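Local coordinates for TetR transcriptional regulator (Chloroflexus aurantiacus, PDB 3QBM), which probably binds DNA through a helix-turn-helix domain and regulates transcription as a member of the TetR family, at residues A14-A17 and A18-V22; L138-T141 and G142-R145; D153-R156 and L157-I161. All coordinates share one frame; numbering follows the deposited sequence.

Contact 1 of 3, residues A14-A17 and A18-V22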
# COMPACT_ATOMS: atom_id res chain seq x y z
N ALA A 14 -10.86 3.18 20.48
CA ALA A 14 -11.10 4.15 19.39
C ALA A 14 -9.94 5.16 19.28
O ALA A 14 -9.46 5.46 18.20
CB ALA A 14 -12.44 4.88 19.56
N GLN A 15 -9.49 5.67 20.41
CA GLN A 15 -8.36 6.61 20.39
C GLN A 15 -7.03 5.94 19.99
O GLN A 15 -6.21 6.53 19.28
CB GLN A 15 -8.20 7.28 21.75
CG GLN A 15 -9.43 8.10 22.19
CD GLN A 15 -9.71 9.27 21.28
OE1 GLN A 15 -8.81 9.87 20.69
NE2 GLN A 15 -10.99 9.61 21.15
N ALA A 16 -6.81 4.72 20.48
CA ALA A 16 -5.59 3.97 20.13
C ALA A 16 -5.56 3.77 18.62
O ALA A 16 -4.54 4.00 17.97
CB ALA A 16 -5.54 2.64 20.83
N ALA A 17 -6.71 3.37 18.06
CA ALA A 17 -6.80 3.11 16.61
C ALA A 17 -6.37 4.30 15.79
O ALA A 17 -5.61 4.16 14.82
CB ALA A 17 -8.23 2.67 16.19
N ALA A 18 -6.82 5.49 16.17
CA ALA A 18 -6.48 6.70 15.41
C ALA A 18 -5.00 6.99 15.49
O ALA A 18 -4.38 7.33 14.49
CB ALA A 18 -7.30 7.91 15.89
N LEU A 19 -4.39 6.81 16.68
CA LEU A 19 -2.97 7.05 16.79
C LEU A 19 -2.16 6.01 15.99
O LEU A 19 -1.16 6.35 15.35
CB LEU A 19 -2.52 7.01 18.26
CG LEU A 19 -2.99 8.20 19.12
CD1 LEU A 19 -2.84 7.91 20.63
CD2 LEU A 19 -2.21 9.45 18.75
N PHE A 20 -2.54 4.74 16.10
CA PHE A 20 -1.79 3.67 15.43
C PHE A 20 -1.89 3.85 13.90
O PHE A 20 -0.98 3.50 13.17
CB PHE A 20 -2.35 2.28 15.75
CG PHE A 20 -2.16 1.82 17.15
CD1 PHE A 20 -0.94 1.92 17.79
CD2 PHE A 20 -3.19 1.16 17.82
CE1 PHE A 20 -0.76 1.44 19.06
CE2 PHE A 20 -3.00 0.67 19.08
CZ PHE A 20 -1.81 0.81 19.71
N ASN A 21 -3.01 4.37 13.44
CA ASN A 21 -3.22 4.54 12.00
C ASN A 21 -2.24 5.53 11.35
O ASN A 21 -1.89 5.39 10.15
CB ASN A 21 -4.64 4.96 11.70
CG ASN A 21 -5.06 4.60 10.30
OD1 ASN A 21 -4.69 3.53 9.83
ND2 ASN A 21 -5.84 5.47 9.64
N VAL A 22 -1.80 6.49 12.15
CA VAL A 22 -0.86 7.50 11.72
C VAL A 22 0.59 7.14 11.97
O VAL A 22 1.42 7.19 11.04
CB VAL A 22 -1.18 8.85 12.44
CG1 VAL A 22 -0.04 9.85 12.25
CG2 VAL A 22 -2.51 9.37 11.96
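The Phe20 ring lies back along its helix beside Ala16 and meets that residue through its CD2-CE2 side. The methyl carbon CB of Ala16 is 3.7 Å from CE2 of Phe20, while the carbonyl O of Ala16 approaches the ring obliquely, 3.1 Å from CD2 of Phe20. Tyr25, just beyond the end of helix 2-23, stacks on the same ring. This placement follows from the first torsion of Phe20: with CG anti to the carbonyl carbon (chi1 -69°), the ring swings toward the preceding turn. The amide of Asn21 leads away from 14-17, and the residue touches this turn through CB, 3.4 Å from Ala17 O. Its buried amide is fixed in rotation by three hydrogen bonds: ND2 to Val101 O and to Gly103 O, and OD1 to Asn108 ND2. Leu19 bends back like Phe20 and sets CG 3.6 Å from Gln15 O. Beneath these side chains run the i to i+4 bonds of an alpha-helix: Phe20 N to Ala16 O is short (2.8 Å) and almost straight, whereas Ala18 N to Ala14 O is weak at 3.3 Å. Replacing Phe20 by an alanine would probably leave Ala16 CB and Tyr25 without their aromatic partner and open a gap facing helix 51-74. Helix 2-23 is the first of the three-helical DNA-binding bundle of TetR regulators. Ala14 and Ala17 rest on Tyr61, Ala16 on Leu54 and Phe20 on Ala58, all of helix 51-74; Gln15 and Leu19 pack on Ala36 of helix 30-37, part of the predicted helix-turn-helix motif; and Ala17 and Ala18 meet Leu100 and Val101 in the loop between helices 80-92 and 105-113.

Contact 2 of 3, residues L138-T141 and G142-R145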
# COMPACT_ATOMS: atom_id res chain seq x y z
N LEU A 138 -21.48 -10.84 -5.31
CA LEU A 138 -22.08 -9.96 -6.30
C LEU A 138 -21.89 -10.45 -7.73
O LEU A 138 -22.83 -10.40 -8.55
CB LEU A 138 -21.54 -8.55 -6.12
CG LEU A 138 -21.99 -7.80 -4.87
CD1 LEU A 138 -21.06 -6.60 -4.67
CD2 LEU A 138 -23.48 -7.32 -4.99
N VAL A 139 -20.70 -10.95 -8.03
CA VAL A 139 -20.46 -11.46 -9.35
C VAL A 139 -21.35 -12.67 -9.62
O VAL A 139 -21.98 -12.71 -10.65
CB VAL A 139 -18.96 -11.77 -9.58
CG1 VAL A 139 -18.80 -12.61 -10.88
CG2 VAL A 139 -18.14 -10.44 -9.58
N GLN A 140 -21.43 -13.64 -8.72
CA GLN A 140 -22.32 -14.79 -8.98
C GLN A 140 -23.78 -14.36 -9.04
O GLN A 140 -24.54 -14.88 -9.85
CB GLN A 140 -22.16 -15.95 -7.98
CG GLN A 140 -23.08 -17.15 -8.27
CD GLN A 140 -23.06 -17.63 -9.76
OE1 GLN A 140 -22.01 -18.06 -10.27
NE2 GLN A 140 -24.23 -17.57 -10.45
N THR A 141 -24.18 -13.40 -8.21
CA THR A 141 -25.56 -12.89 -8.33
C THR A 141 -25.82 -12.29 -9.73
O THR A 141 -26.80 -12.59 -10.38
CB THR A 141 -25.89 -11.89 -7.18
OG1 THR A 141 -25.92 -12.63 -5.95
CG2 THR A 141 -27.22 -11.24 -7.36
N GLY A 142 -24.88 -11.48 -10.20
CA GLY A 142 -24.99 -10.81 -11.47
C GLY A 142 -25.02 -11.78 -12.60
O GLY A 142 -25.76 -11.57 -13.56
N ILE A 143 -24.22 -12.86 -12.50
CA ILE A 143 -24.21 -13.89 -13.52
C ILE A 143 -25.58 -14.54 -13.54
O ILE A 143 -26.16 -14.69 -14.60
CB ILE A 143 -23.08 -14.94 -13.36
CG1 ILE A 143 -21.73 -14.30 -13.63
CG2 ILE A 143 -23.29 -16.17 -14.29
CD1 ILE A 143 -20.48 -15.14 -13.24
N ALA A 144 -26.11 -14.90 -12.37
CA ALA A 144 -27.45 -15.51 -12.31
C ALA A 144 -28.50 -14.60 -12.93
O ALA A 144 -29.43 -15.07 -13.51
CB ALA A 144 -27.82 -15.86 -10.87
N ARG A 145 -28.35 -13.28 -12.80
CA ARG A 145 -29.35 -12.34 -13.31
C ARG A 145 -29.15 -11.94 -14.76
O ARG A 145 -29.94 -11.17 -15.28
CB ARG A 145 -29.32 -11.05 -12.48
CG ARG A 145 -29.86 -11.22 -11.02
CD ARG A 145 -29.71 -9.99 -10.17
NE ARG A 145 -30.60 -8.92 -10.62
CZ ARG A 145 -31.87 -8.81 -10.27
NH1 ARG A 145 -32.46 -9.69 -9.48
NH2 ARG A 145 -32.58 -7.80 -10.74
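Ile143 reaches back one turn over Val139, the two side chains crossing obliquely with CD1 of Ile143 3.8 Å from CG1 of Val139. The isoleucine CG1 is anti to the carbonyl carbon (chi1 -69°), which also brings it to 3.4 Å from Val139 O. That same oxygen accepts the backbone bond from Ile143 N, at 2.9 Å. Beyond this pair Ile143 meets Ile148 and Pro150, while Val139 packs on Ile84 and Leu157. Round the helix, Thr141 and Arg145 lie side by side and point the same way: CG2 of Thr141 is 4.0 Å from CD of Arg145, and the arginine CG stands 3.4 Å from Thr141 O. Their polar ends go to other partners, OG1 of Thr141 to Thr137 O and NE of Arg145 into a salt bridge with Glu147. Thr141 O accepts from Arg145 N at 3.0 Å, though the N-H is bent to 138°. Side chains four residues apart, over i to i+4 backbone bonds, are the pattern of an alpha-helix, here the last turns of helix 118-144 in the all-helical C-terminal domain of a TetR-family regulator.

Contact 3 of 3, residues D153-R156 and L157-I161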
# COMPACT_ATOMS: atom_id res chain seq x y z
N ASP A 153 -14.19 -14.05 -13.90
CA ASP A 153 -13.58 -14.70 -12.73
C ASP A 153 -13.69 -13.71 -11.55
O ASP A 153 -13.00 -12.67 -11.54
CB ASP A 153 -12.12 -15.03 -13.02
CG ASP A 153 -11.46 -15.79 -11.92
OD1 ASP A 153 -11.61 -15.42 -10.72
OD2 ASP A 153 -10.77 -16.79 -12.28
N ALA A 154 -14.55 -14.05 -10.60
CA ALA A 154 -14.91 -13.17 -9.49
C ALA A 154 -13.73 -12.82 -8.62
O ALA A 154 -13.53 -11.66 -8.31
CB ALA A 154 -16.02 -13.79 -8.64
N ASP A 155 -12.96 -13.80 -8.21
CA ASP A 155 -11.84 -13.50 -7.33
C ASP A 155 -10.74 -12.73 -8.03
O ASP A 155 -10.10 -11.89 -7.37
CB ASP A 155 -11.25 -14.74 -6.70
CG ASP A 155 -10.38 -14.39 -5.47
OD1 ASP A 155 -10.91 -13.78 -4.52
OD2 ASP A 155 -9.18 -14.71 -5.45
N ARG A 156 -10.53 -12.96 -9.33
CA ARG A 156 -9.56 -12.17 -10.12
C ARG A 156 -9.99 -10.72 -10.10
O ARG A 156 -9.19 -9.80 -9.85
CB ARG A 156 -9.44 -12.63 -11.59
CG ARG A 156 -8.57 -13.84 -11.82
CD ARG A 156 -8.18 -14.02 -13.30
NE ARG A 156 -7.30 -15.18 -13.43
CZ ARG A 156 -6.69 -15.56 -14.54
NH1 ARG A 156 -6.86 -14.89 -15.67
NH2 ARG A 156 -5.92 -16.63 -14.51
N LEU A 157 -11.28 -10.49 -10.35
CA LEU A 157 -11.81 -9.11 -10.34
C LEU A 157 -11.63 -8.48 -8.96
O LEU A 157 -11.20 -7.31 -8.83
CB LEU A 157 -13.27 -9.11 -10.78
CG LEU A 157 -14.00 -7.76 -10.79
CD1 LEU A 157 -13.24 -6.81 -11.75
CD2 LEU A 157 -15.51 -7.87 -11.13
N ALA A 158 -11.93 -9.25 -7.92
CA ALA A 158 -11.86 -8.74 -6.54
C ALA A 158 -10.47 -8.31 -6.19
O ALA A 158 -10.25 -7.22 -5.64
CB ALA A 158 -12.36 -9.80 -5.55
N LEU A 159 -9.50 -9.17 -6.48
CA LEU A 159 -8.13 -8.83 -6.17
C LEU A 159 -7.64 -7.67 -7.03
O LEU A 159 -6.87 -6.85 -6.54
CB LEU A 159 -7.23 -10.04 -6.32
CG LEU A 159 -7.43 -11.20 -5.38
CD1 LEU A 159 -6.62 -12.39 -5.89
CD2 LEU A 159 -7.01 -10.90 -3.98
N LEU A 160 -8.06 -7.57 -8.31
CA LEU A 160 -7.67 -6.40 -9.12
C LEU A 160 -8.21 -5.10 -8.51
O LEU A 160 -7.46 -4.10 -8.36
CB LEU A 160 -8.19 -6.55 -10.54
CG LEU A 160 -8.00 -5.34 -11.45
CD1 LEU A 160 -6.49 -5.13 -11.73
CD2 LEU A 160 -8.78 -5.61 -12.77
N ILE A 161 -9.50 -5.10 -8.19
CA ILE A 161 -10.17 -3.97 -7.57
C ILE A 161 -9.47 -3.56 -6.28
O ILE A 161 -9.15 -2.41 -6.10
CB ILE A 161 -11.64 -4.28 -7.25
CG1 ILE A 161 -12.48 -4.23 -8.51
CG2 ILE A 161 -12.16 -3.30 -6.18
CD1 ILE A 161 -13.91 -4.87 -8.34
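The backbone turns from an extended Asp153 (phi -86°, psi 109°) into the regular alpha-helix 154-175, the first i to i+4 bond running from Leu157 N to Asp153 O at 3.0 Å. Asp153 is the N-cap: its OD1 accepts from Arg156 N at 3.0 Å along a nearly straight N-H, which comes from above the carboxylate plane. The cap thus engages an amide that the helix itself cannot yet bond. Ala158 N to Ala154 O and Leu160 N to Arg156 O, both 2.9 Å, continue the pattern. Among the side chains, Asp155 and Leu159 carry the overlap between the turns. The aspartate CG is anti to the backbone N (chi1 -162°), and OD2 of Asp155 comes to 3.5 Å from CD1 of Leu159. The carboxylate is shared by two arginines of helix 118-144, Arg132 at OD2 and Arg136 at OD1, a pairing that would probably keep it ionised. Leu157 turns its end away from the preceding turn to pack on Tyr191, and Leu160 meets Leu188 and Tyr191, all of helix 179-196. The same turns face the dimer partner: Leu159 packs on Leu175 and Leu160 on His187 of the second subunit, consistent with the helical bundle through which TetR-family proteins dimerise. The branch carbon CG of Leu159 also lies against the backbone, 3.4 Å from Asp155 O, the very oxygen that accepts from Leu159 N.

In the fold
Contact 1 lies in the part of the chain that probably binds DNA, contacts 2 and 3 in the C-terminal domain on the opposite side of the chain's centre. The centre of contact 1 is about 38 Å from that of contact 2 and about 30 Å from that of contact 3. Contacts 2 and 3 sit on successive helices, 118-144 and 154-175, with centres about 14 Å apart, and they touch: CB of Val139 is 3.7 Å from CB of Ala154. A bound magnesium ion lies about 7 Å from the side chain of Asn21 in contact 1; that side chain is about 10 Å from that of Ile111, which with Asp114 forms a magnesium site. Contacts 2 and 3 lie away from it.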